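PDB 6RO8: cytochrome P450 RhF from Acinetobacter radioresistens, which probably inserts oxygen into organic substrates as a heme monooxygenase with peroxygenase activity, this chain being the heme domain of a longer protein that also carries a 2Fe-2S domain. Local coordinates for residues R204-L207 and E208-L211; V213-G216 and V217-W221. One frame throughout, in Å; residues are numbered along the deposited sequence.

Contact 1. Residues R204-L207 and E208-L211; sequences RPTL and EQQL
Q210 and Q209 turn their side chains back onto the backbone of P205 and T206, at the N-terminal start of helix 207-233, the G helix of the P450 fold, where the F-G loop enters it. Q210 NE2 donates to P205 O at 3.0 Å along a nearly straight N-H path (171°); the acceptor lies close to the plane of the amide, while NE2 stands above the carbonyl plane of P205. From Q209 the amide oxygen is used instead: OE1 accepts T206 N at 3.2 Å, with the donor tilted from the carbonyl plane. The first turn is closed by Q210 N on T206 O (3.1 Å), beside a weak bond from Q209 N to the same oxygen. E208, bent at chi2 (78°), turns its carboxylate back toward T206; T206 OG1 lies only 2.5 Å from E208 OE2, a separation too short to be trusted in detail. Farther out, R204 forms a salt bridge with D32, Q210 touches C95, and the exposed L207 brings its CD1 to 3.8 Å from Q210 OE1. The ring of buried P205 crosses the aliphatic part of Q210 at about a right angle, its CB and CG each 3.8 Å from Q210 CG.

Contact 2. Residues V213-G216 and V217-W221; sequences VAEG and VGQFW
V213 to W221 run through about two and a half turns of helix 207-233, the G helix, and regular i to i+4 backbone bonds join them: V217 N to V213 O and G218 N to A214 O (both 2.7 Å), Q219 N to E215 O (2.8 Å) and F220 N to G216 O (2.9 Å). The Q219 bond is almost straight, at 177°. G216 and G218 present no side chain to the helix surface.

One polar side-chain pair spans a full turn. E215, bent at chi2, and the extended Q219 cross obliquely, and Q219 NE2 donates to E215 OE1 at 3.1 Å. The oxygen is met on its anti side and out of the carboxylate plane, with the carboxylate and amide planes 64° apart; the N-H path (147°) is less straight than those of the backbone. The same OE1 also bonds the hydroxyl of Y105, so this oxygen is gripped twice, from its own helix and from a loop.

Apolar contact follows the same spacing on the buried side. V213 CG1 approaches V217 CG2 at 4.2 Å, and that V217 methyl is placed beside its own backbone N, with CG1 of V217 anti to it.

Helix 96-104 packs on A214, E215 and V217, with I101 touching the first two and L102 the third, while helix 187-202, the F helix, offers N200 to both valines and stacks F193 on the ring of F220. Beyond F220 and W221 runs helix 257-270: M265, M268 and V269 meet F220, while H261 stacks on the indole of W221, and H261 NE2 bonds W221 O.

Contacts 1 and 2 follow one another along helix 207-233, their centres about 13 Å apart. Residues 204-211 sit at the surface where the F-G loop becomes helix, whereas 213-221 lie largely buried within it. That difference shows in the chemistry: at the start of the helix, side-chain amides join the backbone in holding the loop against the first turn of the helix, while farther along the helix regular backbone bonds do most of the work and a single glutamate-glutamine pair supplements them. Contact 1 has loops for neighbours, but contact 2 is enclosed by helices 96-104, 187-202 and 257-270, and the side chain of F220 is about 13 Å from the heme.

Contact 1. Residues R204-L207 and E208-L211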
ATOM      1  N   ARG A 204      -9.905  -3.743 -12.040  1.00 86.93           N
ATOM      2  CA  ARG A 204     -10.797  -3.711 -13.198  1.00 81.55           C
ATOM      3  C   ARG A 204     -11.802  -4.839 -13.002  1.00 78.72           C
ATOM      4  O   ARG A 204     -11.726  -5.879 -13.669  1.00 75.65           O
ATOM      5  CB  ARG A 204     -10.009  -3.858 -14.502  1.00 71.99           C
ATOM      6  CG  ARG A 204     -10.753  -3.540 -15.768  1.00 82.89           C
ATOM      7  CD  ARG A 204      -9.848  -3.779 -16.989  1.00105.03           C
ATOM      8  NE  ARG A 204      -8.940  -2.653 -17.256  1.00117.52           N
ATOM      9  CZ  ARG A 204      -7.938  -2.671 -18.141  1.00113.20           C
ATOM     10  NH1 ARG A 204      -7.689  -3.767 -18.850  1.00115.34           N
ATOM     11  NH2 ARG A 204      -7.174  -1.593 -18.305  1.00100.91           N
ATOM     12  N   PRO A 205     -12.744  -4.673 -12.065  1.00 76.85           N
ATOM     13  CA  PRO A 205     -13.763  -5.704 -11.843  1.00 80.45           C
ATOM     14  C   PRO A 205     -14.500  -6.056 -13.123  1.00 82.83           C
ATOM     15  O   PRO A 205     -14.834  -5.187 -13.937  1.00 76.18           O
ATOM     16  CB  PRO A 205     -14.705  -5.050 -10.828  1.00 78.74           C
ATOM     17  CG  PRO A 205     -14.493  -3.596 -11.028  1.00 72.02           C
ATOM     18  CD  PRO A 205     -13.028  -3.468 -11.269  1.00 74.69           C
ATOM     19  N   THR A 206     -14.746  -7.349 -13.296  1.00 85.70           N
ATOM     20  CA  THR A 206     -15.517  -7.807 -14.437  1.00 86.08           C
ATOM     21  C   THR A 206     -16.972  -7.388 -14.275  1.00 80.96           C
ATOM     22  O   THR A 206     -17.400  -6.907 -13.223  1.00 80.86           O
ATOM     23  CB  THR A 206     -15.420  -9.328 -14.587  1.00 91.62           C
ATOM     24  OG1 THR A 206     -16.161  -9.964 -13.534  1.00 95.80           O
ATOM     25  CG2 THR A 206     -13.964  -9.792 -14.527  1.00 87.36           C
ATOM     26  N   LEU A 207     -17.735  -7.589 -15.350  1.00 87.54           N
ATOM     27  CA  LEU A 207     -19.135  -7.183 -15.367  1.00 92.41           C
ATOM     28  C   LEU A 207     -19.913  -7.820 -14.221  1.00 97.65           C
ATOM     29  O   LEU A 207     -20.672  -7.145 -13.518  1.00 94.18           O
ATOM     30  CB  LEU A 207     -19.748  -7.547 -16.720  1.00 92.67           C
ATOM     31  CG  LEU A 207     -20.597  -6.452 -17.376  1.00 94.34           C
ATOM     32  CD1 LEU A 207     -19.960  -5.074 -17.198  1.00 86.55           C
ATOM     33  CD2 LEU A 207     -20.861  -6.749 -18.854  1.00 99.22           C
ATOM     34  N   GLU A 208     -19.692  -9.110 -13.990  1.00113.48           N
ATOM     35  CA  GLU A 208     -20.401  -9.830 -12.939  1.00115.38           C
ATOM     36  C   GLU A 208     -20.090  -9.263 -11.557  1.00106.85           C
ATOM     37  O   GLU A 208     -20.992  -9.119 -10.720  1.00116.22           O
ATOM     38  CB  GLU A 208     -20.048 -11.320 -13.012  1.00128.16           C
ATOM     39  CG  GLU A 208     -20.152 -11.934 -14.427  1.00137.94           C
ATOM     40  CD  GLU A 208     -18.964 -11.591 -15.326  1.00143.56           C
ATOM     41  OE1 GLU A 208     -18.953 -12.020 -16.501  1.00147.26           O
ATOM     42  OE2 GLU A 208     -18.046 -10.887 -14.855  1.00143.09           O
ATOM     43  N   GLN A 209     -18.832  -8.902 -11.307  1.00 98.07           N
ATOM     44  CA  GLN A 209     -18.437  -8.488  -9.967  1.00 95.17           C
ATOM     45  C   GLN A 209     -18.815  -7.058  -9.633  1.00 90.07           C
ATOM     46  O   GLN A 209     -18.936  -6.730  -8.449  1.00 84.20           O
ATOM     47  CB  GLN A 209     -16.934  -8.601  -9.793  1.00 98.27           C
ATOM     48  CG  GLN A 209     -16.329  -9.813 -10.382  1.00108.63           C
ATOM     49  CD  GLN A 209     -14.852  -9.798 -10.173  1.00112.60           C
ATOM     50  OE1 GLN A 209     -14.089  -9.547 -11.103  1.00114.30           O
ATOM     51  NE2 GLN A 209     -14.431 -10.019  -8.931  1.00111.75           N
ATOM     52  N   GLN A 210     -18.941  -6.192 -10.642  1.00 94.19           N
ATOM     53  CA  GLN A 210     -19.068  -4.761 -10.382  1.00100.63           C
ATOM     54  C   GLN A 210     -20.207  -4.467  -9.411  1.00 95.22           C
ATOM     55  O   GLN A 210     -20.072  -3.621  -8.515  1.00 86.90           O
ATOM     56  CB  GLN A 210     -19.258  -4.004 -11.700  1.00108.86           C
ATOM     57  CG  GLN A 210     -17.959  -3.850 -12.491  1.00117.17           C
ATOM     58  CD  GLN A 210     -18.179  -3.346 -13.909  1.00130.98           C
ATOM     59  OE1 GLN A 210     -19.233  -2.791 -14.226  1.00139.52           O
ATOM     60  NE2 GLN A 210     -17.187  -3.555 -14.778  1.00132.07           N
ATOM     61  N   LEU A 211     -21.325  -5.176  -9.549  1.00 92.93           N
ATOM     62  CA  LEU A 211     -22.429  -4.965  -8.619  1.00 94.90           C
ATOM     63  C   LEU A 211     -22.058  -5.426  -7.213  1.00 94.70           C
ATOM     64  O   LEU A 211     -22.259  -4.692  -6.239  1.00 92.78           O
ATOM     65  CB  LEU A 211     -23.671  -5.690  -9.121  1.00 91.87           C
ATOM     66  CG  LEU A 211     -24.624  -4.843  -9.958  1.00101.31           C
ATOM     67  CD1 LEU A 211     -23.865  -3.913 -10.891  1.00103.42           C
ATOM     68  CD2 LEU A 211     -25.559  -5.747 -10.751  1.00100.86           C
TER

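Contact 2. Residues V213-G216 and V217-W221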
ATOM      1  N   VAL A 213     -19.131  -5.744  -5.896  1.00 77.32           N
ATOM      2  CA  VAL A 213     -18.127  -4.834  -5.350  1.00 84.09           C
ATOM      3  C   VAL A 213     -18.783  -3.547  -4.874  1.00 90.47           C
ATOM      4  O   VAL A 213     -18.447  -3.023  -3.801  1.00 86.57           O
ATOM      5  CB  VAL A 213     -17.020  -4.558  -6.387  1.00 79.27           C
ATOM      6  CG1 VAL A 213     -15.949  -3.705  -5.771  1.00 75.69           C
ATOM      7  CG2 VAL A 213     -16.414  -5.864  -6.881  1.00 78.81           C
ATOM      8  N   ALA A 214     -19.734  -3.021  -5.660  1.00 83.31           N
ATOM      9  CA  ALA A 214     -20.449  -1.817  -5.255  1.00 79.73           C
ATOM     10  C   ALA A 214     -21.206  -2.044  -3.953  1.00 78.16           C
ATOM     11  O   ALA A 214     -21.112  -1.236  -3.019  1.00 80.48           O
ATOM     12  CB  ALA A 214     -21.394  -1.363  -6.367  1.00 74.73           C
ATOM     13  N   GLU A 215     -21.972  -3.138  -3.879  1.00 79.23           N
ATOM     14  CA  GLU A 215     -22.580  -3.541  -2.615  1.00 86.69           C
ATOM     15  C   GLU A 215     -21.544  -3.583  -1.492  1.00 90.03           C
ATOM     16  O   GLU A 215     -21.727  -2.963  -0.437  1.00 86.90           O
ATOM     17  CB  GLU A 215     -23.258  -4.901  -2.778  1.00 89.69           C
ATOM     18  CG  GLU A 215     -24.722  -4.804  -3.172  1.00108.12           C
ATOM     19  CD  GLU A 215     -25.570  -4.167  -2.085  1.00119.11           C
ATOM     20  OE1 GLU A 215     -25.101  -4.095  -0.928  1.00120.48           O
ATOM     21  OE2 GLU A 215     -26.703  -3.732  -2.386  1.00127.05           O
ATOM     22  N   GLY A 216     -20.430  -4.289  -1.718  1.00 85.61           N
ATOM     23  CA  GLY A 216     -19.402  -4.384  -0.693  1.00 85.71           C
ATOM     24  C   GLY A 216     -18.870  -3.030  -0.271  1.00 85.09           C
ATOM     25  O   GLY A 216     -18.761  -2.731   0.921  1.00 87.81           O
ATOM     26  N   VAL A 217     -18.532  -2.190  -1.248  1.00 81.78           N
ATOM     27  CA  VAL A 217     -18.063  -0.840  -0.953  1.00 83.80           C
ATOM     28  C   VAL A 217     -19.136  -0.056  -0.199  1.00 88.94           C
ATOM     29  O   VAL A 217     -18.847   0.624   0.795  1.00 83.40           O
ATOM     30  CB  VAL A 217     -17.645  -0.143  -2.264  1.00 88.14           C
ATOM     31  CG1 VAL A 217     -17.506   1.359  -2.077  1.00 88.96           C
ATOM     32  CG2 VAL A 217     -16.348  -0.746  -2.782  1.00 82.82           C
ATOM     33  N   GLY A 218     -20.390  -0.148  -0.650  1.00 87.21           N
ATOM     34  CA  GLY A 218     -21.457   0.574   0.021  1.00 81.59           C
ATOM     35  C   GLY A 218     -21.613   0.150   1.468  1.00 89.66           C
ATOM     36  O   GLY A 218     -21.668   0.987   2.376  1.00 89.18           O
ATOM     37  N   GLN A 219     -21.682  -1.161   1.706  1.00 90.62           N
ATOM     38  CA  GLN A 219     -21.790  -1.655   3.072  1.00 90.77           C
ATOM     39  C   GLN A 219     -20.603  -1.212   3.911  1.00 85.54           C
ATOM     40  O   GLN A 219     -20.771  -0.765   5.051  1.00 84.87           O
ATOM     41  CB  GLN A 219     -21.905  -3.171   3.062  1.00 96.87           C
ATOM     42  CG  GLN A 219     -23.103  -3.675   2.288  1.00105.61           C
ATOM     43  CD  GLN A 219     -23.133  -5.179   2.238  1.00112.76           C
ATOM     44  OE1 GLN A 219     -22.328  -5.843   2.893  1.00116.68           O
ATOM     45  NE2 GLN A 219     -24.046  -5.731   1.450  1.00115.64           N
ATOM     46  N   PHE A 220     -19.396  -1.328   3.358  1.00 89.37           N
ATOM     47  CA  PHE A 220     -18.196  -0.799   4.002  1.00 91.08           C
ATOM     48  C   PHE A 220     -18.408   0.636   4.484  1.00 88.22           C
ATOM     49  O   PHE A 220     -18.103   0.969   5.631  1.00 97.94           O
ATOM     50  CB  PHE A 220     -17.024  -0.879   3.014  1.00 87.72           C
ATOM     51  CG  PHE A 220     -15.666  -0.784   3.652  1.00 89.02           C
ATOM     52  CD1 PHE A 220     -15.525  -0.730   5.033  1.00 89.24           C
ATOM     53  CD2 PHE A 220     -14.525  -0.734   2.855  1.00 85.71           C
ATOM     54  CE1 PHE A 220     -14.273  -0.639   5.602  1.00 85.51           C
ATOM     55  CE2 PHE A 220     -13.286  -0.651   3.414  1.00 82.65           C
ATOM     56  CZ  PHE A 220     -13.157  -0.601   4.792  1.00 89.06           C
ATOM     57  N   TRP A 221     -18.926   1.499   3.615  1.00 80.22           N
ATOM     58  CA  TRP A 221     -19.237   2.866   4.017  1.00 85.50           C
ATOM     59  C   TRP A 221     -20.226   2.883   5.175  1.00 90.20           C
ATOM     60  O   TRP A 221     -20.022   3.582   6.174  1.00 83.91           O
ATOM     61  CB  TRP A 221     -19.802   3.647   2.826  1.00 84.68           C
ATOM     62  CG  TRP A 221     -20.075   5.084   3.136  1.00 86.22           C
ATOM     63  CD1 TRP A 221     -21.287   5.654   3.406  1.00 87.48           C
ATOM     64  CD2 TRP A 221     -19.112   6.139   3.215  1.00 88.08           C
ATOM     65  NE1 TRP A 221     -21.135   6.998   3.647  1.00 88.75           N
ATOM     66  CE2 TRP A 221     -19.810   7.322   3.537  1.00 85.59           C
ATOM     67  CE3 TRP A 221     -17.729   6.198   3.044  1.00 92.17           C
ATOM     68  CZ2 TRP A 221     -19.172   8.547   3.694  1.00 80.19           C
ATOM     69  CZ3 TRP A 221     -17.094   7.415   3.203  1.00 94.68           C
ATOM     70  CH2 TRP A 221     -17.817   8.574   3.525  1.00 88.90           C
TER